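Local coordinates for protein tumor necrosis factor receptor superfamily member 11B (Mus musculus, PDB 4E4D) that acts as a secreted decoy receptor for the cytokine RANKL (TNFSF11), neutralising its action in osteoclast formation and so restraining bone resorption, at residues S107-A112 against T119-C124. Residues are numbered along the deposited sequence; the frame is centred on the assembly and turned at random.
Sequences SGVVQA and TVCKKC
One carbonyl, Val120 O, takes two successive backbone N-H groups: Val110 N lies 3.0 Å from Val120 O in a nearly straight bond (N-H...O 172°), almost along the C=O axis, while the second bond, from Gln111 N, is weak. A weak return bond from Val120 N to Gln111 O closes the pair, so Val110 and Gln111 together oppose the single residue Val120, which defines a classic beta bulge. The psi of -32° at Val110 marks the departure from extended backbone. Val110 CG1, set between the backbone N and the carbonyl carbon, lies over Val120 O and packs 4.2 Å from Val120 CG1. Gln111, with CG anti to the backbone N and the chain extended, crosses Val120 obliquely and lays OE1 against Val120 CG2. The hydrogen bonds across the pair gather at Val120; Gly108 O and Lys122 O, both acceptors, are not bonded to each other. Val109 CG1 meets Cys121 SG, which is disulfide-bonded to Cys103, at 3.9 Å; Cys124, disulfide-bonded to Cys139, begins the fourth repeat. The strand axes run at 130°, an irregular antiparallel hairpin that ends the third of the disulfide-pinned repeats and leads into the fourth, within an elongated TNF-receptor-type cysteine-rich region.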
loop_
_atom_site.group_PDB
_atom_site.type_symbol
_atom_site.label_atom_id
_atom_site.label_comp_id
_atom_site.label_asym_id
_atom_site.label_seq_id
_atom_site.Cartn_x
_atom_site.Cartn_y
_atom_site.Cartn_z
ATOM N N SER B 107 20.011 -31.275 17.471
ATOM C CA SER B 107 19.108 -31.519 16.352
ATOM C C SER B 107 19.898 -31.820 15.085
ATOM O O SER B 107 20.956 -31.237 14.849
ATOM C CB SER B 107 18.200 -30.311 16.128
ATOM O OG SER B 107 17.387 -30.492 14.980
ATOM N N GLY B 108 19.377 -32.733 14.271
ATOM C CA GLY B 108 20.029 -33.116 13.033
ATOM C C GLY B 108 19.057 -33.139 11.871
ATOM O O GLY B 108 17.949 -33.661 11.990
ATOM N N VAL B 109 19.475 -32.569 10.745
ATOM C CA VAL B 109 18.635 -32.520 9.554
ATOM C C VAL B 109 18.203 -33.924 9.138
ATOM O O VAL B 109 18.982 -34.875 9.222
ATOM C CB VAL B 109 19.362 -31.846 8.370
ATOM C CG1 VAL B 109 19.698 -30.399 8.702
ATOM C CG2 VAL B 109 20.619 -32.620 7.995
ATOM N N VAL B 110 16.955 -34.046 8.697
ATOM C CA VAL B 110 16.425 -35.325 8.236
ATOM C C VAL B 110 16.134 -35.289 6.737
ATOM O O VAL B 110 16.253 -36.303 6.050
ATOM C CB VAL B 110 15.141 -35.718 8.999
ATOM C CG1 VAL B 110 14.008 -34.748 8.691
ATOM C CG2 VAL B 110 14.734 -37.144 8.658
ATOM N N GLN B 111 15.752 -34.119 6.235
ATOM C CA GLN B 111 15.474 -33.951 4.814
ATOM C C GLN B 111 16.331 -32.832 4.231
ATOM O O GLN B 111 16.419 -31.744 4.801
ATOM C CB GLN B 111 13.993 -33.641 4.593
ATOM C CG GLN B 111 13.578 -33.610 3.132
ATOM C CD GLN B 111 12.117 -33.249 2.948
ATOM O OE1 GLN B 111 11.423 -32.915 3.909
ATOM N NE2 GLN B 111 11.643 -33.316 1.710
ATOM N N ALA B 112 16.958 -33.106 3.091
ATOM C CA ALA B 112 17.825 -32.133 2.438
ATOM C C ALA B 112 17.035 -30.907 1.993
ATOM O O ALA B 112 15.808 -30.880 2.083
ATOM C CB ALA B 112 18.527 -32.770 1.249
ATOM N N THR B 119 15.360 -26.874 4.429
ATOM C CA THR B 119 15.678 -28.142 5.078
ATOM C C THR B 119 14.766 -28.401 6.272
ATOM O O THR B 119 14.437 -27.485 7.025
ATOM C CB THR B 119 17.142 -28.180 5.560
ATOM O OG1 THR B 119 17.426 -27.008 6.335
ATOM C CG2 THR B 119 18.092 -28.246 4.376
ATOM N N VAL B 120 14.364 -29.657 6.435
ATOM C CA VAL B 120 13.515 -30.054 7.552
ATOM C C VAL B 120 14.354 -30.710 8.642
ATOM O O VAL B 120 15.055 -31.691 8.392
ATOM C CB VAL B 120 12.424 -31.043 7.102
ATOM C CG1 VAL B 120 11.530 -31.419 8.275
ATOM C CG2 VAL B 120 11.602 -30.448 5.967
ATOM N N CYS B 121 14.280 -30.162 9.850
ATOM C CA CYS B 121 15.016 -30.708 10.985
ATOM C C CYS B 121 14.085 -31.499 11.894
ATOM O O CYS B 121 12.863 -31.427 11.762
ATOM C CB CYS B 121 15.687 -29.584 11.777
ATOM S SG CYS B 121 16.951 -28.673 10.857
ATOM N N LYS B 122 14.671 -32.254 12.815
ATOM C CA LYS B 122 13.899 -33.063 13.749
ATOM C C LYS B 122 14.805 -33.607 14.846
ATOM O O LYS B 122 15.977 -33.898 14.607
ATOM C CB LYS B 122 13.219 -34.219 13.013
ATOM C CG LYS B 122 12.409 -35.135 13.915
ATOM C CD LYS B 122 11.784 -36.278 13.131
ATOM C CE LYS B 122 10.977 -37.200 14.032
ATOM N NZ LYS B 122 11.820 -37.877 15.056
ATOM N N LYS B 123 14.258 -33.740 16.051
ATOM C CA LYS B 123 15.024 -34.247 17.182
ATOM C C LYS B 123 15.376 -35.718 16.981
ATOM O O LYS B 123 14.614 -36.473 16.377
ATOM C CB LYS B 123 14.242 -34.065 18.483
ATOM C CG LYS B 123 13.981 -32.611 18.851
ATOM C CD LYS B 123 13.241 -32.485 20.176
ATOM C CE LYS B 123 14.064 -33.010 21.348
ATOM N NZ LYS B 123 15.318 -32.234 21.567
ATOM N N CYS B 124 16.534 -36.117 17.496
ATOM C CA CYS B 124 17.015 -37.483 17.340
ATOM C C CYS B 124 16.316 -38.417 18.321
ATOM O O CYS B 124 15.874 -37.984 19.385
ATOM C CB CYS B 124 18.527 -37.536 17.569
ATOM S SG CYS B 124 19.463 -36.243 16.718
#